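Local coordinates for glycosyl hydrolase family 2, TIM barrel domain protein (PDB 6ED2) that probably hydrolyses beta-glucuronides, as a gut bacterial beta-glucuronidase of glycosyl hydrolase family 2, at residues V433-T445 against D464-S478. Residues are numbered along the deposited sequence; the frame is centred on the assembly and turned at random.
Sequences VIAWSLLNEPQCT and DPQKRPRTYTVLMTS
The indole of Trp436 sets the rim of its six-membered ring over one face of the Arg468 guanidinium, with CZ2 3.7 Å from NH2. The two planes are steeply inclined, 69° apart, so this is not a parallel stack. The opposite face of the guanidinium is covered by Gln466 OE1. Trp436 NE1 donates to Asp464 OD2 at 2.8 Å, nearly in the indole plane but from above the carboxylate. Arg468 grips the same carboxylate side-on, NE to OD2 and NH2 to OD1. Its backbone N also donates to OD2, which therefore takes three bonds. Asp464 OD1 accepts from Gln466 N in an Asx turn. With its chain bent at chi3 (-71°), Arg468 also sends NH1 to Val433 O at 2.8 Å. Were Arg468 an alanine, the buried Asp464 carboxylate would probably lose its charge partner and Val433 O its donor.

Strands 433-440 and 470-474 are parallel neighbours in the TIM barrel, joined by helix 449-463 in a beta-alpha-beta unit. The ladder runs from Trp436 N to Pro469 O, Thr471 N to Trp436 O and Leu438 N to Thr471 O. A beta bulge then shifts the register before Thr473 N meets Leu439 O. Past it, Thr473 OG1 donates to Asn440 OD1 at 2.6 Å, from above the amide plane. Arg353 also binds that oxygen. Asn440 ND2 and Glu441 OE2 both bond a glycerol, probably from the crystallisation liquor, which may still mark a pocket. The main polar partner of Glu441 is Asn495.

On the helix side, Pro442 packs CD at the edge of the Tyr472 ring, 3.6 Å from CD1. Leu439 CD1 touches Tyr472 CB at 3.8 Å. Cys444 SG lies in the ring plane, 5.0 Å from the Tyr472 centroid. Beyond, Leu475 CD2 packs against Glu441 CD at 3.7 Å.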
loop_
_atom_site.group_PDB
_atom_site.type_symbol
_atom_site.label_atom_id
_atom_site.label_comp_id
_atom_site.label_asym_id
_atom_site.label_seq_id
_atom_site.Cartn_x
_atom_site.Cartn_y
_atom_site.Cartn_z
ATOM N N VAL A 433 0.152 18.681 -33.708
ATOM C CA VAL A 433 -1.288 18.437 -33.835
ATOM C C VAL A 433 -1.586 17.871 -35.226
ATOM O O VAL A 433 -1.423 18.562 -36.238
ATOM C CB VAL A 433 -2.084 19.717 -33.571
ATOM C CG1 VAL A 433 -3.576 19.534 -33.917
ATOM C CG2 VAL A 433 -1.915 20.136 -32.113
ATOM N N ILE A 434 -2.035 16.615 -35.283
ATOM C CA ILE A 434 -2.249 15.932 -36.558
ATOM C C ILE A 434 -3.691 15.477 -36.773
ATOM O O ILE A 434 -3.999 14.944 -37.843
ATOM C CB ILE A 434 -1.285 14.736 -36.735
ATOM C CG1 ILE A 434 -1.226 13.850 -35.487
ATOM C CG2 ILE A 434 0.117 15.216 -37.068
ATOM C CD1 ILE A 434 -2.315 12.802 -35.408
ATOM N N ALA A 435 -4.588 15.668 -35.810
ATOM C CA ALA A 435 -5.960 15.199 -35.985
ATOM C C ALA A 435 -6.856 15.889 -34.975
ATOM O O ALA A 435 -6.392 16.369 -33.935
ATOM C CB ALA A 435 -6.072 13.676 -35.834
ATOM N N TRP A 436 -8.152 15.915 -35.293
ATOM C CA TRP A 436 -9.183 16.545 -34.473
ATOM C C TRP A 436 -10.168 15.487 -34.009
ATOM O O TRP A 436 -10.681 14.719 -34.825
ATOM C CB TRP A 436 -9.957 17.622 -35.254
ATOM C CG TRP A 436 -9.081 18.570 -36.021
ATOM C CD1 TRP A 436 -8.929 18.645 -37.379
ATOM C CD2 TRP A 436 -8.214 19.566 -35.465
ATOM N NE1 TRP A 436 -8.043 19.648 -37.703
ATOM C CE2 TRP A 436 -7.591 20.228 -36.543
ATOM C CE3 TRP A 436 -7.924 19.979 -34.159
ATOM C CZ2 TRP A 436 -6.674 21.267 -36.353
ATOM C CZ3 TRP A 436 -7.018 21.027 -33.975
ATOM C CH2 TRP A 436 -6.402 21.645 -35.063
ATOM N N SER A 437 -10.450 15.450 -32.714
ATOM C CA SER A 437 -11.488 14.579 -32.186
ATOM C C SER A 437 -12.653 15.459 -31.764
ATOM O O SER A 437 -12.486 16.340 -30.923
ATOM C CB SER A 437 -10.965 13.737 -31.022
ATOM O OG SER A 437 -12.047 13.106 -30.363
ATOM N N LEU A 438 -13.831 15.224 -32.345
ATOM C CA LEU A 438 -14.913 16.197 -32.251
ATOM C C LEU A 438 -15.907 15.897 -31.137
ATOM O O LEU A 438 -16.658 16.796 -30.742
ATOM C CB LEU A 438 -15.660 16.280 -33.588
ATOM C CG LEU A 438 -15.141 17.211 -34.695
ATOM C CD1 LEU A 438 -13.661 17.175 -34.859
ATOM C CD2 LEU A 438 -15.795 16.880 -36.025
ATOM N N LEU A 439 -15.938 14.659 -30.640
ATOM C CA LEU A 439 -16.814 14.241 -29.552
ATOM C C LEU A 439 -16.165 13.053 -28.864
ATOM O O LEU A 439 -15.423 12.294 -29.495
ATOM C CB LEU A 439 -18.225 13.840 -30.025
ATOM C CG LEU A 439 -19.052 14.696 -30.990
ATOM C CD1 LEU A 439 -18.806 14.251 -32.409
ATOM C CD2 LEU A 439 -20.535 14.612 -30.654
ATOM N N ASN A 440 -16.417 12.909 -27.559
ATOM C CA ASN A 440 -15.991 11.718 -26.825
ATOM C C ASN A 440 -17.230 10.972 -26.357
ATOM O O ASN A 440 -17.985 11.472 -25.513
ATOM C CB ASN A 440 -15.089 12.035 -25.630
ATOM C CG ASN A 440 -14.604 10.756 -24.919
ATOM O OD1 ASN A 440 -13.706 10.053 -25.405
ATOM N ND2 ASN A 440 -15.217 10.441 -23.785
ATOM N N GLU A 441 -17.421 9.775 -26.895
ATOM C CA GLU A 441 -18.500 8.881 -26.496
ATOM C C GLU A 441 -19.883 9.544 -26.535
ATOM O O GLU A 441 -20.615 9.524 -25.543
ATOM C CB GLU A 441 -18.224 8.319 -25.108
ATOM C CG GLU A 441 -17.009 7.424 -25.044
ATOM C CD GLU A 441 -16.844 6.774 -23.686
ATOM O OE1 GLU A 441 -17.487 7.231 -22.718
ATOM O OE2 GLU A 441 -16.074 5.800 -23.585
ATOM N N PRO A 442 -20.270 10.130 -27.663
ATOM C CA PRO A 442 -21.646 10.613 -27.790
ATOM C C PRO A 442 -22.576 9.433 -28.011
ATOM O O PRO A 442 -22.167 8.363 -28.463
ATOM C CB PRO A 442 -21.593 11.518 -29.027
ATOM C CG PRO A 442 -20.550 10.892 -29.867
ATOM C CD PRO A 442 -19.531 10.262 -28.933
ATOM N N GLN A 443 -23.847 9.639 -27.671
ATOM C CA GLN A 443 -24.868 8.628 -27.930
ATOM C C GLN A 443 -25.204 8.661 -29.428
ATOM O O GLN A 443 -26.241 9.167 -29.851
ATOM C CB GLN A 443 -26.098 8.878 -27.059
ATOM C CG GLN A 443 -27.211 7.827 -27.198
ATOM C CD GLN A 443 -28.425 8.113 -26.310
ATOM O OE1 GLN A 443 -28.730 9.262 -25.977
ATOM N NE2 GLN A 443 -29.112 7.055 -25.911
ATOM N N CYS A 444 -24.288 8.121 -30.242
ATOM C CA CYS A 444 -24.383 8.257 -31.696
ATOM C C CYS A 444 -25.306 7.217 -32.339
ATOM O O CYS A 444 -25.301 7.077 -33.570
ATOM C CB CYS A 444 -22.987 8.211 -32.342
ATOM S SG CYS A 444 -22.025 6.648 -32.255
ATOM N N THR A 445 -26.072 6.486 -31.526
ATOM C CA THR A 445 -27.236 5.742 -31.969
ATOM C C THR A 445 -28.509 6.555 -31.818
ATOM O O THR A 445 -29.577 6.106 -32.250
ATOM C CB THR A 445 -27.382 4.434 -31.178
ATOM O OG1 THR A 445 -27.396 4.724 -29.778
ATOM C CG2 THR A 445 -26.238 3.471 -31.487
ATOM N N ASP A 464 -9.704 24.062 -40.907
ATOM C CA ASP A 464 -8.319 23.636 -40.856
ATOM C C ASP A 464 -7.661 23.821 -42.211
ATOM O O ASP A 464 -7.960 23.057 -43.143
ATOM C CB ASP A 464 -8.210 22.183 -40.404
ATOM C CG ASP A 464 -6.769 21.735 -40.250
ATOM O OD1 ASP A 464 -5.863 22.564 -40.472
ATOM O OD2 ASP A 464 -6.530 20.552 -39.935
ATOM N N PRO A 465 -6.725 24.763 -42.358
ATOM C CA PRO A 465 -6.016 24.892 -43.640
ATOM C C PRO A 465 -5.275 23.635 -44.028
ATOM O O PRO A 465 -5.007 23.426 -45.214
ATOM C CB PRO A 465 -5.036 26.053 -43.392
ATOM C CG PRO A 465 -5.479 26.700 -42.141
ATOM C CD PRO A 465 -6.145 25.635 -41.328
ATOM N N GLN A 466 -4.907 22.798 -43.070
ATOM C CA GLN A 466 -4.142 21.600 -43.392
ATOM C C GLN A 466 -5.021 20.384 -43.623
ATOM O O GLN A 466 -4.497 19.335 -44.012
ATOM C CB GLN A 466 -3.131 21.295 -42.277
ATOM C CG GLN A 466 -2.085 22.383 -42.100
ATOM C CD GLN A 466 -1.147 22.111 -40.931
ATOM O OE1 GLN A 466 -0.878 20.959 -40.577
ATOM N NE2 GLN A 466 -0.640 23.173 -40.334
ATOM N N LYS A 467 -6.330 20.493 -43.378
ATOM C CA LYS A 467 -7.274 19.423 -43.699
ATOM C C LYS A 467 -6.859 18.117 -43.016
ATOM O O LYS A 467 -6.803 17.049 -43.632
ATOM C CB LYS A 467 -7.394 19.256 -45.222
ATOM C CG LYS A 467 -7.866 20.544 -45.942
ATOM C CD LYS A 467 -9.375 20.760 -45.734
ATOM C CE LYS A 467 -9.913 22.063 -46.371
ATOM N NZ LYS A 467 -9.967 23.210 -45.399
ATOM N N ARG A 468 -6.545 18.222 -41.726
ATOM C CA ARG A 468 -6.134 17.067 -40.950
ATOM C C ARG A 468 -7.337 16.173 -40.662
ATOM O O ARG A 468 -8.467 16.662 -40.539
ATOM C CB ARG A 468 -5.491 17.508 -39.634
ATOM C CG ARG A 468 -4.004 17.750 -39.743
ATOM C CD ARG A 468 -3.517 18.647 -38.621
ATOM N NE ARG A 468 -3.971 20.021 -38.799
ATOM C CZ ARG A 468 -3.342 21.084 -38.300
ATOM N NH1 ARG A 468 -2.244 20.936 -37.545
ATOM N NH2 ARG A 468 -3.818 22.298 -38.552
ATOM N N PRO A 469 -7.112 14.870 -40.505
ATOM C CA PRO A 469 -8.235 13.925 -40.352
ATOM C C PRO A 469 -9.075 14.197 -39.111
ATOM O O PRO A 469 -8.577 14.690 -38.092
ATOM C CB PRO A 469 -7.540 12.561 -40.262
ATOM C CG PRO A 469 -6.105 12.868 -39.917
ATOM C CD PRO A 469 -5.808 14.192 -40.554
ATOM N N ARG A 470 -10.374 13.881 -39.214
ATOM C CA ARG A 470 -11.339 14.103 -38.140
ATOM C C ARG A 470 -11.871 12.775 -37.618
ATOM O O ARG A 470 -12.071 11.829 -38.390
ATOM C CB ARG A 470 -12.518 14.963 -38.601
ATOM C CG ARG A 470 -12.131 16.269 -39.293
ATOM C CD ARG A 470 -13.208 16.663 -40.311
ATOM N NE ARG A 470 -13.292 15.646 -41.360
ATOM C CZ ARG A 470 -14.250 15.579 -42.279
ATOM N NH1 ARG A 470 -15.225 16.473 -42.283
ATOM N NH2 ARG A 470 -14.224 14.618 -43.193
ATOM N N THR A 471 -12.104 12.710 -36.306
ATOM C CA THR A 471 -12.573 11.499 -35.651
ATOM C C THR A 471 -13.458 11.899 -34.479
ATOM O O THR A 471 -13.657 13.082 -34.198
ATOM C CB THR A 471 -11.398 10.608 -35.183
ATOM O OG1 THR A 471 -11.878 9.283 -34.883
ATOM C CG2 THR A 471 -10.729 11.183 -33.922
ATOM N N TYR A 472 -14.007 10.890 -33.812
ATOM C CA TYR A 472 -14.683 11.037 -32.530
ATOM C C TYR A 472 -14.651 9.658 -31.906
ATOM O O TYR A 472 -14.524 8.664 -32.615
ATOM C CB TYR A 472 -16.115 11.541 -32.678
ATOM C CG TYR A 472 -17.115 10.469 -33.076
ATOM C CD1 TYR A 472 -17.924 9.843 -32.118
ATOM C CD2 TYR A 472 -17.269 10.092 -34.417
ATOM C CE1 TYR A 472 -18.851 8.867 -32.481
ATOM C CE2 TYR A 472 -18.192 9.118 -34.792
ATOM C CZ TYR A 472 -18.986 8.518 -33.829
ATOM O OH TYR A 472 -19.898 7.561 -34.214
ATOM N N THR A 473 -14.742 9.581 -30.583
ATOM C CA THR A 473 -14.560 8.276 -29.968
ATOM C C THR A 473 -15.907 7.602 -29.754
ATOM O O THR A 473 -16.877 8.234 -29.325
ATOM C CB THR A 473 -13.784 8.372 -28.652
ATOM O OG1 THR A 473 -14.570 9.079 -27.689
ATOM C CG2 THR A 473 -12.458 9.094 -28.876
ATOM N N VAL A 474 -15.956 6.309 -30.053
ATOM C CA VAL A 474 -17.208 5.570 -30.145
ATOM C C VAL A 474 -17.478 4.859 -28.825
ATOM O O VAL A 474 -16.638 4.097 -28.340
ATOM C CB VAL A 474 -17.171 4.573 -31.315
ATOM C CG1 VAL A 474 -18.495 3.814 -31.404
ATOM C CG2 VAL A 474 -16.858 5.316 -32.615
ATOM N N LEU A 475 -18.654 5.119 -28.258
ATOM C CA LEU A 475 -19.169 4.437 -27.081
ATOM C C LEU A 475 -19.288 2.935 -27.324
ATOM O O LEU A 475 -19.454 2.479 -28.456
ATOM C CB LEU A 475 -20.554 4.985 -26.742
ATOM C CG LEU A 475 -20.786 5.732 -25.453
ATOM C CD1 LEU A 475 -22.271 5.815 -25.225
ATOM C CD2 LEU A 475 -20.088 5.019 -24.310
ATOM N N MET A 476 -19.267 2.164 -26.228
ATOM C CA MET A 476 -19.329 0.707 -26.342
ATOM C C MET A 476 -20.698 0.225 -26.805
ATOM O O MET A 476 -20.803 -0.848 -27.419
ATOM C CB MET A 476 -18.973 0.056 -25.004
ATOM C CG MET A 476 -17.480 -0.294 -24.869
ATOM S SD MET A 476 -17.070 -1.642 -23.700
ATOM C CE MET A 476 -17.205 -3.107 -24.752
ATOM N N THR A 477 -21.751 0.988 -26.511
ATOM C CA THR A 477 -23.105 0.689 -26.953
ATOM C C THR A 477 -23.389 1.133 -28.386
ATOM O O THR A 477 -24.513 0.943 -28.854
ATOM C CB THR A 477 -24.117 1.360 -26.024
ATOM O OG1 THR A 477 -23.864 2.769 -25.998
ATOM C CG2 THR A 477 -24.008 0.804 -24.616
ATOM N N SER A 478 -22.431 1.748 -29.081
ATOM C CA SER A 478 -22.588 2.100 -30.490
ATOM C C SER A 478 -21.799 1.090 -31.307
ATOM O O SER A 478 -20.569 1.091 -31.270
ATOM C CB SER A 478 -22.109 3.522 -30.771
ATOM O OG SER A 478 -22.995 4.472 -30.197
HETATM O O HOH W 1 -17.203 3.102 -24.328
HETATM O O HOH W 2 -20.411 6.919 -29.577
HETATM O O HOH W 3 -24.646 4.601 -28.377
#